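Local coordinates for uncharacterized protein (Bacteroides ovatus CL02T12C04, PDB 6PTM) that probably hydrolyses carrageenan from the chain end, as an exo-acting glycoside hydrolase of family GH42, at residues Glu45-Lys50 with Glu123-Met128; Pro243-Gly248 with Ile258-Ala263; Thr630-Leu635 with Leu659-Gly664. One frame throughout, in Å; residues are numbered along the deposited sequence.

Interaction 1 of 3, residues Glu45-Lys50 with Glu123-Met128; sequences EEASGK and EIIEMM
Ile124 meets Ala47 through its CG2 branch, which stands 4.3 Å from Ala47 CB, a loose apolar touch between two buried residues. Both also pack on Met82 of helix 69-90, so a third helix closes this side. Ile125 carries more of the contact. Its CG1 lies 3.7 Å from Ala47 CA, the small alanine letting the isoleucine come down close to the neighbouring backbone. CG1 sits anti to the carbonyl carbon (chi1 -68°), and from there CD1 reaches on to the side chain of Glu46. That chain is extended and crosses Ile125 at about a right angle; Glu46 CD rests 3.6 Å from Ile125 CD1, while Glu46 OE2 comes near Ile125 CG2, so the carboxylate end lies over the isoleucine without a polar bond between the two. One turn on, Met128 CB is 3.5 Å from Lys50 CB. Only the root of each side chain takes part here: Lys50 bends at chi2 and carries its amine to Asn129, whereas Met128 turns its thioether end from Lys50 and packs on Ile51 and Leu54. No hydrogen bond joins the two segments. With axes 8.9 Å apart and N-to-C directions inclined by 26°, the arrangement is that of near-parallel neighbours in an all-helical bundle, in which helices 44-63 and 109-139 share helix 69-90.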
loop_
_atom_site.group_PDB
_atom_site.type_symbol
_atom_site.label_atom_id
_atom_site.label_comp_id
_atom_site.label_asym_id
_atom_site.label_seq_id
_atom_site.Cartn_x
_atom_site.Cartn_y
_atom_site.Cartn_z
ATOM N N GLU A 45 -5.951 -39.650 -1.793
ATOM C CA GLU A 45 -4.880 -40.626 -2.114
ATOM C C GLU A 45 -3.960 -40.032 -3.199
ATOM O O GLU A 45 -2.722 -40.075 -3.052
ATOM C CB GLU A 45 -5.521 -41.939 -2.569
ATOM C CG GLU A 45 -4.777 -43.168 -2.088
ATOM C CD GLU A 45 -4.873 -44.334 -3.055
ATOM O OE1 GLU A 45 -5.861 -44.385 -3.814
ATOM O OE2 GLU A 45 -3.934 -45.141 -3.088
ATOM N N GLU A 46 -4.540 -39.461 -4.249
ATOM C CA GLU A 46 -3.769 -38.904 -5.396
ATOM C C GLU A 46 -2.873 -37.768 -4.886
ATOM O O GLU A 46 -1.693 -37.733 -5.265
ATOM C CB GLU A 46 -4.695 -38.439 -6.524
ATOM C CG GLU A 46 -3.922 -37.901 -7.718
ATOM C CD GLU A 46 -4.735 -37.347 -8.874
ATOM O OE1 GLU A 46 -5.992 -37.416 -8.809
ATOM O OE2 GLU A 46 -4.085 -36.840 -9.833
ATOM N N ALA A 47 -3.424 -36.853 -4.076
ATOM C CA ALA A 47 -2.665 -35.713 -3.520
ATOM C C ALA A 47 -1.522 -36.229 -2.643
ATOM O O ALA A 47 -0.408 -35.711 -2.851
ATOM C CB ALA A 47 -3.555 -34.763 -2.761
ATOM N N SER A 48 -1.768 -37.176 -1.716
ATOM C CA SER A 48 -0.713 -37.747 -0.828
ATOM C C SER A 48 0.403 -38.342 -1.679
ATOM O O SER A 48 1.526 -38.173 -1.294
ATOM C CB SER A 48 -1.207 -38.812 0.114
ATOM O OG SER A 48 -2.361 -38.352 0.764
ATOM N N GLY A 49 0.064 -39.060 -2.750
ATOM C CA GLY A 49 1.020 -39.604 -3.736
ATOM C C GLY A 49 1.953 -38.541 -4.317
ATOM O O GLY A 49 3.166 -38.729 -4.246
ATOM N N LYS A 50 1.421 -37.457 -4.882
ATOM C CA LYS A 50 2.224 -36.338 -5.465
ATOM C C LYS A 50 3.095 -35.664 -4.406
ATOM O O LYS A 50 4.255 -35.312 -4.715
ATOM C CB LYS A 50 1.292 -35.310 -6.100
ATOM C CG LYS A 50 0.502 -35.836 -7.280
ATOM C CD LYS A 50 1.399 -36.198 -8.427
ATOM C CE LYS A 50 0.577 -36.696 -9.587
ATOM N NZ LYS A 50 1.336 -36.585 -10.847
ATOM N N GLU A 123 -6.017 -28.486 -6.006
ATOM C CA GLU A 123 -5.043 -27.365 -6.011
ATOM C C GLU A 123 -3.686 -27.912 -5.567
ATOM O O GLU A 123 -2.700 -27.550 -6.176
ATOM C CB GLU A 123 -5.527 -26.225 -5.123
ATOM C CG GLU A 123 -6.715 -25.520 -5.728
ATOM C CD GLU A 123 -6.372 -24.752 -6.981
ATOM O OE1 GLU A 123 -5.606 -23.757 -6.874
ATOM O OE2 GLU A 123 -6.889 -25.134 -8.057
ATOM N N ILE A 124 -3.641 -28.775 -4.551
ATOM C CA ILE A 124 -2.357 -29.380 -4.088
ATOM C C ILE A 124 -1.745 -30.222 -5.230
ATOM O O ILE A 124 -0.536 -30.130 -5.425
ATOM C CB ILE A 124 -2.589 -30.187 -2.809
ATOM C CG1 ILE A 124 -2.960 -29.261 -1.640
ATOM C CG2 ILE A 124 -1.387 -31.069 -2.517
ATOM C CD1 ILE A 124 -3.494 -29.977 -0.410
ATOM N N ILE A 125 -2.558 -30.967 -5.982
ATOM C CA ILE A 125 -2.091 -31.865 -7.089
ATOM C C ILE A 125 -1.476 -30.992 -8.197
ATOM O O ILE A 125 -0.349 -31.318 -8.656
ATOM C CB ILE A 125 -3.232 -32.767 -7.596
ATOM C CG1 ILE A 125 -3.644 -33.808 -6.542
ATOM C CG2 ILE A 125 -2.871 -33.431 -8.932
ATOM C CD1 ILE A 125 -5.044 -34.398 -6.769
ATOM N N GLU A 126 -2.145 -29.896 -8.566
ATOM C CA GLU A 126 -1.620 -28.951 -9.591
ATOM C C GLU A 126 -0.278 -28.404 -9.099
ATOM O O GLU A 126 0.698 -28.364 -9.880
ATOM C CB GLU A 126 -2.566 -27.774 -9.825
ATOM C CG GLU A 126 -3.972 -28.169 -10.229
ATOM C CD GLU A 126 -4.122 -28.699 -11.638
ATOM O OE1 GLU A 126 -3.164 -28.561 -12.423
ATOM O OE2 GLU A 126 -5.202 -29.252 -11.945
ATOM N N MET A 127 -0.223 -28.012 -7.827
ATOM C CA MET A 127 0.967 -27.375 -7.225
ATOM C C MET A 127 2.124 -28.382 -7.160
ATOM O O MET A 127 3.281 -28.005 -7.440
ATOM C CB MET A 127 0.608 -26.856 -5.832
ATOM C CG MET A 127 1.767 -26.253 -5.096
ATOM S SD MET A 127 1.240 -25.218 -3.692
ATOM C CE MET A 127 0.529 -26.471 -2.624
ATOM N N MET A 128 1.844 -29.628 -6.790
ATOM C CA MET A 128 2.886 -30.685 -6.801
ATOM C C MET A 128 3.316 -30.969 -8.246
ATOM O O MET A 128 4.519 -31.049 -8.454
ATOM C CB MET A 128 2.389 -31.962 -6.125
ATOM C CG MET A 128 2.024 -31.793 -4.636
ATOM S SD MET A 128 3.353 -31.280 -3.567
ATOM C CE MET A 128 3.141 -29.499 -3.592
#

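Interaction 2 of 3, residues Pro243-Gly248 with Ile258-Ala263; sequences PTVKDG and INHPLA
Thr244 opens the contact with His260: its hydroxyl OG1 lies at the edge of the imidazole, in the ring plane, 3.1 Å from His260 NE2. The bond from NE2 to this oxygen is weak. Asp242 is the stronger partner, its carboxylate taking OG1 of Thr244 by one oxygen and NE2 of His260 by the other. Val245, next along this 3-10 turn, lies over one face of the same ring. Its CG2, anti to the backbone N, sits 4.0 Å from the ring centroid and 20° off the normal, a CH-pi contact, while Val245 CA is 3.6 Å from His260 CD2. The same methyl continues to the helix start, 4.2 Å from Leu262 CB and slightly farther from Ala263 CB. At the end of the first segment, Gly248 O receives a hydrogen bond from a water 2.7 Å away, and that water accepts from Ile258 N, bridging the two ends of the intervening loop.

His260 is the N-cap of helix 261-278. Its ND1 accepts from Leu262 N at 2.9 Å, with the N-H pointing at it at 164° and the nitrogen exactly in the ring plane. The ring is therefore gripped at both nitrogens, with Val245 against a face and Tyr311 also meeting it. A leucine in its place would probably leave Leu262 N without its capping acceptor and Asp242 without a donor from this ring. Since ND1 accepts a backbone N-H and NE2 donates toward Asp242 and Thr244, the bonding is consistent with a neutral imidazole carrying its proton on NE2, the carboxylate of Asp242 probably polarising that N-H.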
loop_
_atom_site.group_PDB
_atom_site.type_symbol
_atom_site.label_atom_id
_atom_site.label_comp_id
_atom_site.label_asym_id
_atom_site.label_seq_id
_atom_site.Cartn_x
_atom_site.Cartn_y
_atom_site.Cartn_z
ATOM N N PRO A 243 -17.417 10.959 30.834
ATOM C CA PRO A 243 -18.038 10.388 29.647
ATOM C C PRO A 243 -17.791 11.221 28.385
ATOM O O PRO A 243 -17.931 10.659 27.321
ATOM C CB PRO A 243 -19.535 10.343 30.001
ATOM C CG PRO A 243 -19.577 10.315 31.518
ATOM C CD PRO A 243 -18.368 11.104 31.957
ATOM N N THR A 244 -17.367 12.482 28.496
ATOM C CA THR A 244 -17.167 13.307 27.280
ATOM C C THR A 244 -15.984 12.725 26.499
ATOM O O THR A 244 -15.833 13.019 25.313
ATOM C CB THR A 244 -17.048 14.801 27.590
ATOM O OG1 THR A 244 -15.853 15.041 28.333
ATOM C CG2 THR A 244 -18.293 15.336 28.287
ATOM N N VAL A 245 -15.178 11.908 27.161
ATOM C CA VAL A 245 -13.978 11.299 26.535
ATOM C C VAL A 245 -14.388 10.431 25.330
ATOM O O VAL A 245 -13.526 10.204 24.465
ATOM C CB VAL A 245 -13.138 10.565 27.600
ATOM C CG1 VAL A 245 -13.717 9.188 27.957
ATOM C CG2 VAL A 245 -11.695 10.494 27.152
ATOM N N LYS A 246 -15.661 10.031 25.222
ATOM C CA LYS A 246 -16.196 9.163 24.140
ATOM C C LYS A 246 -16.684 10.008 22.961
ATOM O O LYS A 246 -16.899 9.432 21.877
ATOM C CB LYS A 246 -17.349 8.288 24.637
ATOM C CG LYS A 246 -16.965 7.346 25.758
ATOM C CD LYS A 246 -16.004 6.244 25.310
ATOM C CE LYS A 246 -16.566 5.306 24.258
ATOM N NZ LYS A 246 -15.534 4.305 23.884
ATOM N N ASP A 247 -16.773 11.331 23.109
ATOM C CA ASP A 247 -17.364 12.183 22.035
ATOM C C ASP A 247 -16.348 12.329 20.892
ATOM O O ASP A 247 -15.139 12.130 21.144
ATOM C CB ASP A 247 -17.789 13.561 22.551
ATOM C CG ASP A 247 -18.832 13.521 23.665
ATOM O OD1 ASP A 247 -19.594 12.561 23.726
ATOM O OD2 ASP A 247 -18.863 14.468 24.446
ATOM N N GLY A 248 -16.831 12.642 19.686
ATOM C CA GLY A 248 -16.003 12.927 18.512
ATOM C C GLY A 248 -15.000 11.814 18.251
ATOM O O GLY A 248 -13.828 12.078 18.084
ATOM N N ILE A 258 -9.606 12.179 20.385
ATOM C CA ILE A 258 -8.134 12.442 20.311
ATOM C C ILE A 258 -7.789 13.825 20.885
ATOM O O ILE A 258 -6.608 14.071 21.166
ATOM C CB ILE A 258 -7.590 12.270 18.881
ATOM C CG1 ILE A 258 -8.289 13.180 17.862
ATOM C CG2 ILE A 258 -7.646 10.817 18.477
ATOM C CD1 ILE A 258 -7.668 13.153 16.478
ATOM N N ASN A 259 -8.759 14.731 21.052
ATOM C CA ASN A 259 -8.461 16.081 21.596
ATOM C C ASN A 259 -8.826 16.173 23.092
ATOM O O ASN A 259 -8.773 17.292 23.622
ATOM C CB ASN A 259 -9.136 17.157 20.742
ATOM C CG ASN A 259 -8.566 17.179 19.350
ATOM O OD1 ASN A 259 -9.265 16.901 18.380
ATOM N ND2 ASN A 259 -7.288 17.518 19.240
ATOM N N HIS A 260 -9.206 15.076 23.759
ATOM C CA HIS A 260 -9.612 15.101 25.194
ATOM C C HIS A 260 -8.384 14.873 26.071
ATOM O O HIS A 260 -7.620 13.941 25.805
ATOM C CB HIS A 260 -10.680 14.057 25.473
ATOM C CG HIS A 260 -11.359 14.266 26.784
ATOM N ND1 HIS A 260 -10.691 14.134 27.979
ATOM C CD2 HIS A 260 -12.634 14.601 27.080
ATOM C CE1 HIS A 260 -11.522 14.400 28.967
ATOM N NE2 HIS A 260 -12.737 14.677 28.445
ATOM N N PRO A 261 -8.131 15.685 27.127
ATOM C CA PRO A 261 -6.949 15.504 27.978
ATOM C C PRO A 261 -6.853 14.124 28.623
ATOM O O PRO A 261 -5.758 13.701 28.836
ATOM C CB PRO A 261 -7.079 16.555 29.085
ATOM C CG PRO A 261 -7.867 17.651 28.408
ATOM C CD PRO A 261 -8.839 16.929 27.477
ATOM N N LEU A 262 -7.977 13.468 28.922
ATOM C CA LEU A 262 -7.926 12.171 29.610
ATOM C C LEU A 262 -7.484 11.118 28.581
ATOM O O LEU A 262 -6.823 10.128 28.965
ATOM C CB LEU A 262 -9.287 11.878 30.237
ATOM C CG LEU A 262 -9.361 10.587 31.027
ATOM C CD1 LEU A 262 -8.455 10.663 32.236
ATOM C CD2 LEU A 262 -10.788 10.294 31.424
ATOM N N ALA A 263 -7.763 11.350 27.303
ATOM C CA ALA A 263 -7.295 10.457 26.224
ATOM C C ALA A 263 -5.772 10.541 26.153
ATOM O O ALA A 263 -5.114 9.489 26.079
ATOM C CB ALA A 263 -7.960 10.819 24.916
HETATM O O HOH W 1 -11.264 11.098 18.134
#

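Interaction 3 of 3, residues Thr630-Leu635 with Leu659-Gly664; sequences TVQKYL and LTLKQG
Two hydrogen bonds tie the side-chain amide of Gln632 to the backbone of Lys662. Lys662 N donates to Gln632 OE1 over 2.7 Å with an almost straight N-H (178°), arriving in the carbonyl plane on a lone pair. In return Gln632 NE2 gives a hydrogen to Lys662 O at 2.8 Å, bent to 154°, with the acceptor close to the amide plane. The glutamine thus reads donor and acceptor of one residue, much as a neighbouring strand would, and the pair of bonds fixes which way round the amide lies. Its chain gets there by leaving the helix anti to the backbone N and then folding at chi2 (55°), which swings the amide across to the loop. NE2 has a second acceptor in Asp636, on the last turn of the helix.

Strand 614-617, helix 625-636 and the adjacent parallel strand 640-643 form a beta-alpha-beta crossover in a five-stranded parallel sheet. The loop segment 659-664, on the path from strand 640-643 to the edge strand 667-670, runs along the helix of that crossover.

Apolar packing supplies the rest. Leu661 inserts its two methyls beside Val631: CG1 of Val631 is 3.8 Å from Leu661 CD1 and about as near to CD2, the two side chains meeting at a slant. Leu635 crosses Leu661 at about a right angle, CD1 to CD2 being 4.1 Å. The same Leu635 CD1 lies 3.6 Å from Lys662 O, beside the oxygen that Gln632 holds. All three aliphatic residues also touch Val641 of strand 640-643.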
loop_
_atom_site.group_PDB
_atom_site.type_symbol
_atom_site.label_atom_id
_atom_site.label_comp_id
_atom_site.label_asym_id
_atom_site.label_seq_id
_atom_site.Cartn_x
_atom_site.Cartn_y
_atom_site.Cartn_z
ATOM N N THR A 630 5.999 28.280 -4.786
ATOM C CA THR A 630 7.014 27.215 -4.800
ATOM C C THR A 630 7.214 26.768 -6.255
ATOM O O THR A 630 8.370 26.521 -6.641
ATOM C CB THR A 630 6.659 26.117 -3.793
ATOM O OG1 THR A 630 6.497 26.748 -2.524
ATOM C CG2 THR A 630 7.718 25.055 -3.675
ATOM N N VAL A 631 6.151 26.681 -7.055
ATOM C CA VAL A 631 6.332 26.229 -8.464
ATOM C C VAL A 631 7.121 27.315 -9.214
ATOM O O VAL A 631 7.936 26.928 -10.058
ATOM C CB VAL A 631 4.999 25.857 -9.135
ATOM C CG1 VAL A 631 5.147 25.689 -10.636
ATOM C CG2 VAL A 631 4.418 24.614 -8.490
ATOM N N GLN A 632 6.978 28.596 -8.827
ATOM C CA GLN A 632 7.736 29.727 -9.446
ATOM C C GLN A 632 9.225 29.503 -9.191
ATOM O O GLN A 632 10.031 29.637 -10.168
ATOM C CB GLN A 632 7.283 31.109 -8.940
ATOM C CG GLN A 632 7.934 32.283 -9.701
ATOM C CD GLN A 632 7.730 32.198 -11.193
ATOM O OE1 GLN A 632 6.608 32.306 -11.695
ATOM N NE2 GLN A 632 8.814 31.934 -11.920
ATOM N N LYS A 633 9.589 29.146 -7.954
ATOM C CA LYS A 633 11.017 28.950 -7.567
ATOM C C LYS A 633 11.605 27.835 -8.441
ATOM O O LYS A 633 12.802 27.913 -8.799
ATOM C CB LYS A 633 11.199 28.671 -6.068
ATOM C CG LYS A 633 10.998 29.873 -5.153
ATOM C CD LYS A 633 11.536 29.722 -3.738
ATOM N N TYR A 634 10.807 26.825 -8.803
ATOM C CA TYR A 634 11.286 25.732 -9.667
ATOM C C TYR A 634 11.515 26.274 -11.086
ATOM O O TYR A 634 12.547 25.923 -11.650
ATOM C CB TYR A 634 10.327 24.541 -9.614
ATOM C CG TYR A 634 10.602 23.511 -10.667
ATOM C CD1 TYR A 634 11.777 22.790 -10.683
ATOM C CD2 TYR A 634 9.665 23.258 -11.635
ATOM C CE1 TYR A 634 12.010 21.836 -11.656
ATOM C CE2 TYR A 634 9.880 22.329 -12.626
ATOM C CZ TYR A 634 11.053 21.603 -12.625
ATOM O OH TYR A 634 11.257 20.721 -13.641
ATOM N N LEU A 635 10.625 27.122 -11.618
ATOM C CA LEU A 635 10.839 27.798 -12.932
ATOM C C LEU A 635 12.101 28.664 -12.881
ATOM O O LEU A 635 12.850 28.641 -13.882
ATOM C CB LEU A 635 9.612 28.625 -13.326
ATOM C CG LEU A 635 8.406 27.790 -13.757
ATOM C CD1 LEU A 635 7.134 28.614 -13.771
ATOM C CD2 LEU A 635 8.627 27.139 -15.115
ATOM N N LEU A 659 -1.384 36.325 -8.056
ATOM C CA LEU A 659 -0.065 35.921 -8.618
ATOM C C LEU A 659 -0.285 34.933 -9.772
ATOM O O LEU A 659 -1.164 34.066 -9.647
ATOM C CB LEU A 659 0.685 35.253 -7.456
ATOM C CG LEU A 659 2.160 34.904 -7.649
ATOM C CD1 LEU A 659 3.011 36.158 -7.839
ATOM C CD2 LEU A 659 2.651 34.080 -6.459
ATOM N N THR A 660 0.469 35.024 -10.862
ATOM C CA THR A 660 0.476 33.963 -11.903
ATOM C C THR A 660 1.922 33.518 -12.121
ATOM O O THR A 660 2.827 34.294 -11.800
ATOM C CB THR A 660 -0.201 34.421 -13.197
ATOM O OG1 THR A 660 0.595 35.497 -13.680
ATOM C CG2 THR A 660 -1.627 34.874 -12.994
ATOM N N LEU A 661 2.107 32.286 -12.602
ATOM C CA LEU A 661 3.433 31.716 -12.922
ATOM C C LEU A 661 4.038 32.561 -14.041
ATOM O O LEU A 661 3.302 32.897 -14.976
ATOM C CB LEU A 661 3.274 30.266 -13.384
ATOM C CG LEU A 661 3.021 29.225 -12.300
ATOM C CD1 LEU A 661 3.008 27.839 -12.930
ATOM C CD2 LEU A 661 4.065 29.293 -11.191
ATOM N N LYS A 662 5.325 32.872 -13.944
ATOM C CA LYS A 662 6.096 33.546 -15.023
ATOM C C LYS A 662 7.198 32.607 -15.479
ATOM O O LYS A 662 7.902 32.059 -14.616
ATOM C CB LYS A 662 6.700 34.858 -14.512
ATOM C CG LYS A 662 5.674 35.882 -14.048
ATOM C CD LYS A 662 4.612 36.190 -15.101
ATOM C CE LYS A 662 3.823 37.447 -14.812
ATOM N NZ LYS A 662 2.909 37.247 -13.664
ATOM N N GLN A 663 7.340 32.429 -16.782
ATOM C CA GLN A 663 8.360 31.519 -17.354
ATOM C C GLN A 663 9.738 31.826 -16.758
ATOM O O GLN A 663 10.462 30.859 -16.374
ATOM C CB GLN A 663 8.431 31.663 -18.875
ATOM C CG GLN A 663 9.593 30.881 -19.467
ATOM C CD GLN A 663 9.367 30.516 -20.908
ATOM O OE1 GLN A 663 8.781 29.484 -21.218
ATOM N NE2 GLN A 663 9.852 31.364 -21.796
ATOM N N GLY A 664 10.118 33.113 -16.768
ATOM C CA GLY A 664 11.474 33.565 -16.424
ATOM C C GLY A 664 12.534 32.696 -17.082
ATOM O O GLY A 664 12.482 32.499 -18.306
#

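In the fold
The three contacts follow one another along the chain without overlap. Interaction 1, in the N-terminal helices, and interaction 3 fall on opposite sides of the chain's centre, their own centres about 65 Å apart. Interaction 2 lies about 56 Å from the first and 45 Å from the third, centre to centre; none touches another. They share no helix or sheet: one joins helices 44-63 and 109-139, another the 3-10 turn after helix 236-241 with the start of helix 261-278, between parallel strands 225-230 and 288-292 along the chain, and the last joins helix 625-636 to the loop before edge strand 667-670 of the five-stranded parallel sheet. Each therefore ties together its own part of a multidomain enzyme.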